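Local coordinates for RabGAP/TBC protein (Chlamydomonas reinhardtii, PDB 4P17), which is of unknown function but carries the TBC domain of Rab GTPase-activating proteins and probably interacts with Rab GTPases in the flagellum, at residues A133-N145 and E169-E181. Sequence-based numbering, arbitrary orientation.
Sequences ALCRVLQAYSVHN and EEAAFWLLAALVE
Phe173 and Tyr141 are reciprocal knobs between two helices whose axes cross at -40°, the two helices running in roughly the same N-to-C direction. Phe173 fits among Val137, Ala140, Tyr141 and His144; Tyr141 fits among Leu176, Ala177, Val180 and Glu181. With CG anti to the backbone N (chi1 173°), the Phe173 ring meets the backbone of helix 128-144 with its edge, CE1 3.6 Å from Tyr141 CA. Its edge also points at the face of His144, centroids 5.3 Å apart, whereas Tyr141 turns its own edge toward the Phe173 face in a more offset pair. Leu176 CG stands 4.2 Å from the Tyr141 ring centroid, almost straight above the ring centre, a CH-pi contact. Val137 packs CG1 on the Phe173 backbone and CG2 on Glu169.

These helices belong to the all-helical TBC fold, where Val158 of helix 153-164 touches both Val137 and Leu176, and Tyr95 of helix 94-102 meets Phe173.

Polar bonds lie at both ends of this apolar core. Glu181 OE2 accepts twice: Tyr141 OH donates at 2.6 Å to the anti lone pair of Glu181 OE2, and His144 NE2, at 2.9 Å, meets OE2 on its syn side, with OE2 close to the imidazole plane. The phenol oxygen in turn accepts from Asn145 ND2 at 3.1 Å, while Lys86 forms a salt bridge with Glu181 OE1 and Tyr94 OH bonds His144 ND1. The imidazole is thus held at both nitrogens, and Lys86 would be expected to favour a charged carboxylate.

At the other end Arg136 grips Glu169 side-on, NE to OE1 at 3.0 Å and NH2 to OE2 at 2.7 Å. Both oxygens lie in the guanidinium plane, but the carboxylate is twisted 29° from it.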
loop_
_atom_site.group_PDB
_atom_site.type_symbol
_atom_site.label_atom_id
_atom_site.label_comp_id
_atom_site.label_asym_id
_atom_site.label_seq_id
_atom_site.Cartn_x
_atom_site.Cartn_y
_atom_site.Cartn_z
ATOM N N ALA A 133 4.522 11.959 15.161
ATOM C CA ALA A 133 3.295 11.191 14.970
ATOM C C ALA A 133 3.573 9.795 14.467
ATOM O O ALA A 133 3.057 8.815 14.982
ATOM C CB ALA A 133 2.381 11.923 13.995
ATOM N N LEU A 134 4.452 9.701 13.483
ATOM C CA LEU A 134 4.774 8.421 12.890
ATOM C C LEU A 134 5.468 7.544 13.923
ATOM O O LEU A 134 5.218 6.343 14.040
ATOM C CB LEU A 134 5.629 8.661 11.658
ATOM C CG LEU A 134 6.060 7.451 10.837
ATOM C CD1 LEU A 134 5.858 7.716 9.362
ATOM C CD2 LEU A 134 7.483 7.191 11.130
ATOM N N CYS A 135 6.320 8.159 14.716
ATOM C CA CYS A 135 7.040 7.415 15.741
ATOM C C CYS A 135 6.069 6.921 16.814
ATOM O O CYS A 135 6.170 5.783 17.268
ATOM C CB CYS A 135 8.144 8.270 16.361
ATOM S SG CYS A 135 9.591 8.467 15.294
ATOM N N ARG A 136 5.125 7.767 17.207
ATOM C CA ARG A 136 4.143 7.374 18.214
ATOM C C ARG A 136 3.368 6.138 17.777
ATOM O O ARG A 136 3.259 5.169 18.510
ATOM C CB ARG A 136 3.183 8.526 18.503
ATOM C CG ARG A 136 3.736 9.515 19.509
ATOM C CD ARG A 136 2.652 10.471 20.038
ATOM N NE ARG A 136 2.043 11.244 18.970
ATOM C CZ ARG A 136 2.491 12.421 18.549
ATOM N NH1 ARG A 136 3.563 12.979 19.094
ATOM N NH2 ARG A 136 1.867 13.048 17.570
ATOM N N VAL A 137 2.899 6.133 16.537
ATOM C CA VAL A 137 2.117 4.988 16.070
ATOM C C VAL A 137 2.949 3.718 16.082
ATOM O O VAL A 137 2.486 2.649 16.517
ATOM C CB VAL A 137 1.585 5.245 14.666
ATOM C CG1 VAL A 137 0.934 3.976 14.071
ATOM C CG2 VAL A 137 0.607 6.384 14.714
ATOM N N LEU A 138 4.189 3.825 15.610
ATOM C CA LEU A 138 5.005 2.637 15.450
ATOM C C LEU A 138 5.464 2.153 16.796
ATOM O O LEU A 138 5.444 0.966 17.058
ATOM C CB LEU A 138 6.197 2.888 14.560
ATOM C CG LEU A 138 5.859 3.050 13.072
ATOM C CD1 LEU A 138 6.960 3.791 12.317
ATOM C CD2 LEU A 138 5.668 1.702 12.444
ATOM N N GLN A 139 5.823 3.070 17.680
ATOM C CA GLN A 139 6.279 2.642 18.996
ATOM C C GLN A 139 5.088 1.976 19.746
ATOM O O GLN A 139 5.246 0.940 20.399
ATOM C CB GLN A 139 6.869 3.838 19.764
ATOM C CG GLN A 139 5.833 4.705 20.480
ATOM C CD GLN A 139 6.399 6.020 21.001
ATOM O OE1 GLN A 139 7.400 6.541 20.484
ATOM N NE2 GLN A 139 5.755 6.565 22.028
ATOM N N ALA A 140 3.899 2.552 19.594
ATOM C CA ALA A 140 2.672 2.004 20.158
ATOM C C ALA A 140 2.437 0.598 19.635
ATOM O O ALA A 140 2.150 -0.334 20.395
ATOM C CB ALA A 140 1.480 2.894 19.826
ATOM N N TYR A 141 2.551 0.428 18.321
ATOM C CA TYR A 141 2.251 -0.874 17.763
ATOM C C TYR A 141 3.278 -1.917 18.240
ATOM O O TYR A 141 2.917 -3.070 18.507
ATOM C CB TYR A 141 2.205 -0.835 16.226
ATOM C CG TYR A 141 1.569 -2.106 15.748
ATOM C CD1 TYR A 141 0.202 -2.287 15.851
ATOM C CD2 TYR A 141 2.346 -3.157 15.278
ATOM C CE1 TYR A 141 -0.376 -3.489 15.467
ATOM C CE2 TYR A 141 1.766 -4.365 14.906
ATOM C CZ TYR A 141 0.421 -4.509 15.007
ATOM O OH TYR A 141 -0.152 -5.701 14.650
ATOM N N SER A 142 4.525 -1.481 18.412
ATOM C CA SER A 142 5.636 -2.380 18.750
ATOM C C SER A 142 5.515 -3.014 20.133
ATOM O O SER A 142 6.035 -4.118 20.374
ATOM C CB SER A 142 6.965 -1.619 18.653
ATOM O OG SER A 142 7.170 -0.812 19.793
ATOM N N VAL A 143 4.840 -2.315 21.044
ATOM C CA VAL A 143 4.524 -2.860 22.363
ATOM C C VAL A 143 3.167 -3.572 22.374
ATOM O O VAL A 143 2.970 -4.515 23.136
ATOM C CB VAL A 143 4.552 -1.763 23.451
ATOM C CG1 VAL A 143 5.975 -1.183 23.549
ATOM C CG2 VAL A 143 3.533 -0.656 23.173
ATOM N N HIS A 144 2.249 -3.150 21.517
ATOM C CA HIS A 144 0.948 -3.811 21.405
ATOM C C HIS A 144 1.081 -5.248 20.904
ATOM O O HIS A 144 0.391 -6.146 21.364
ATOM C CB HIS A 144 0.074 -2.997 20.481
ATOM C CG HIS A 144 -1.008 -3.758 19.831
ATOM N ND1 HIS A 144 -2.165 -4.125 20.479
ATOM C CD2 HIS A 144 -1.129 -4.192 18.557
ATOM C CE1 HIS A 144 -2.945 -4.769 19.627
ATOM N NE2 HIS A 144 -2.343 -4.808 18.455
ATOM N N ASN A 145 1.966 -5.426 19.931
ATOM C CA ASN A 145 2.246 -6.698 19.288
ATOM C C ASN A 145 3.728 -6.928 19.388
ATOM O O ASN A 145 4.507 -6.602 18.504
ATOM C CB ASN A 145 1.778 -6.658 17.835
ATOM C CG ASN A 145 1.901 -7.996 17.149
ATOM O OD1 ASN A 145 2.600 -8.888 17.622
ATOM N ND2 ASN A 145 1.241 -8.131 16.021
ATOM N N GLU A 169 -3.734 9.492 13.967
ATOM C CA GLU A 169 -2.769 8.505 14.435
ATOM C C GLU A 169 -3.431 7.251 14.981
ATOM O O GLU A 169 -2.937 6.152 14.766
ATOM C CB GLU A 169 -1.873 9.099 15.517
ATOM C CG GLU A 169 -1.270 10.421 15.147
ATOM C CD GLU A 169 -0.619 11.082 16.321
ATOM O OE1 GLU A 169 -0.309 10.365 17.307
ATOM O OE2 GLU A 169 -0.421 12.311 16.250
ATOM N N GLU A 170 -4.519 7.410 15.734
ATOM C CA GLU A 170 -5.162 6.236 16.289
ATOM C C GLU A 170 -5.769 5.406 15.160
ATOM O O GLU A 170 -5.727 4.170 15.192
ATOM C CB GLU A 170 -6.237 6.605 17.321
ATOM C CG GLU A 170 -7.010 5.391 17.771
ATOM C CD GLU A 170 -7.803 5.589 19.048
ATOM O OE1 GLU A 170 -7.896 6.727 19.531
ATOM O OE2 GLU A 170 -8.358 4.598 19.553
ATOM N N ALA A 171 -6.306 6.068 14.144
ATOM C CA ALA A 171 -6.825 5.330 12.987
ATOM C C ALA A 171 -5.707 4.516 12.321
ATOM O O ALA A 171 -5.868 3.361 11.949
ATOM C CB ALA A 171 -7.444 6.283 11.991
ATOM N N ALA A 172 -4.590 5.160 12.143
ATOM C CA ALA A 172 -3.445 4.512 11.522
ATOM C C ALA A 172 -2.982 3.324 12.351
ATOM O O ALA A 172 -2.692 2.262 11.819
ATOM C CB ALA A 172 -2.340 5.532 11.320
ATOM N N PHE A 173 -2.965 3.479 13.677
ATOM C CA PHE A 173 -2.650 2.380 14.564
ATOM C C PHE A 173 -3.605 1.174 14.401
ATOM O O PHE A 173 -3.182 0.039 14.313
ATOM C CB PHE A 173 -2.673 2.875 16.016
ATOM C CG PHE A 173 -2.520 1.777 17.024
ATOM C CD1 PHE A 173 -1.255 1.367 17.443
ATOM C CD2 PHE A 173 -3.647 1.187 17.585
ATOM C CE1 PHE A 173 -1.112 0.371 18.387
ATOM C CE2 PHE A 173 -3.524 0.155 18.513
ATOM C CZ PHE A 173 -2.268 -0.234 18.931
ATOM N N TRP A 174 -4.906 1.420 14.320
ATOM C CA TRP A 174 -5.834 0.313 14.232
ATOM C C TRP A 174 -5.826 -0.314 12.812
ATOM O O TRP A 174 -6.018 -1.531 12.657
ATOM C CB TRP A 174 -7.232 0.775 14.657
ATOM C CG TRP A 174 -7.282 0.982 16.130
ATOM C CD1 TRP A 174 -7.476 2.153 16.801
ATOM C CD2 TRP A 174 -7.127 -0.033 17.131
ATOM N NE1 TRP A 174 -7.469 1.925 18.170
ATOM C CE2 TRP A 174 -7.237 0.596 18.393
ATOM C CE3 TRP A 174 -6.904 -1.409 17.082
ATOM C CZ2 TRP A 174 -7.134 -0.116 19.593
ATOM C CZ3 TRP A 174 -6.765 -2.108 18.264
ATOM C CH2 TRP A 174 -6.895 -1.459 19.507
ATOM N N LEU A 175 -5.539 0.491 11.800
ATOM C CA LEU A 175 -5.436 -0.045 10.430
ATOM C C LEU A 175 -4.177 -0.909 10.294
ATOM O O LEU A 175 -4.208 -1.961 9.657
ATOM C CB LEU A 175 -5.451 1.082 9.396
ATOM C CG LEU A 175 -5.498 0.684 7.912
ATOM C CD1 LEU A 175 -6.839 0.037 7.492
ATOM C CD2 LEU A 175 -5.274 1.923 7.057
ATOM N N LEU A 176 -3.073 -0.463 10.889
ATOM C CA LEU A 176 -1.851 -1.246 10.929
ATOM C C LEU A 176 -2.119 -2.589 11.654
ATOM O O LEU A 176 -1.705 -3.650 11.202
ATOM C CB LEU A 176 -0.745 -0.449 11.621
ATOM C CG LEU A 176 0.605 -1.164 11.730
ATOM C CD1 LEU A 176 1.233 -1.416 10.345
ATOM C CD2 LEU A 176 1.546 -0.359 12.607
ATOM N N ALA A 177 -2.827 -2.549 12.788
ATOM C CA ALA A 177 -3.160 -3.781 13.496
ATOM C C ALA A 177 -3.970 -4.721 12.609
ATOM O O ALA A 177 -3.658 -5.917 12.487
ATOM C CB ALA A 177 -3.953 -3.467 14.773
ATOM N N ALA A 178 -5.016 -4.191 11.982
ATOM C CA ALA A 178 -5.824 -5.011 11.078
ATOM C C ALA A 178 -4.962 -5.637 9.976
ATOM O O ALA A 178 -5.087 -6.807 9.662
ATOM C CB ALA A 178 -6.945 -4.188 10.486
ATOM N N LEU A 179 -4.033 -4.867 9.441
ATOM C CA LEU A 179 -3.188 -5.328 8.343
ATOM C C LEU A 179 -2.254 -6.465 8.732
ATOM O O LEU A 179 -2.192 -7.504 8.074
ATOM C CB LEU A 179 -2.395 -4.127 7.824
ATOM C CG LEU A 179 -1.275 -4.412 6.845
ATOM C CD1 LEU A 179 -1.879 -4.684 5.456
ATOM C CD2 LEU A 179 -0.309 -3.263 6.793
ATOM N N VAL A 180 -1.509 -6.242 9.795
ATOM C CA VAL A 180 -0.551 -7.193 10.324
ATOM C C VAL A 180 -1.248 -8.404 10.895
ATOM O O VAL A 180 -0.797 -9.525 10.678
ATOM C CB VAL A 180 0.302 -6.560 11.423
ATOM C CG1 VAL A 180 1.280 -7.549 11.998
ATOM C CG2 VAL A 180 1.048 -5.367 10.882
ATOM N N GLU A 181 -2.320 -8.187 11.654
ATOM C CA GLU A 181 -2.885 -9.288 12.415
ATOM C C GLU A 181 -3.930 -10.103 11.663
ATOM O O GLU A 181 -4.080 -11.296 11.942
ATOM C CB GLU A 181 -3.470 -8.755 13.718
ATOM C CG GLU A 181 -2.420 -8.004 14.524
ATOM C CD GLU A 181 -2.991 -7.132 15.610
ATOM O OE1 GLU A 181 -4.114 -7.394 16.127
ATOM O OE2 GLU A 181 -2.316 -6.141 15.933
#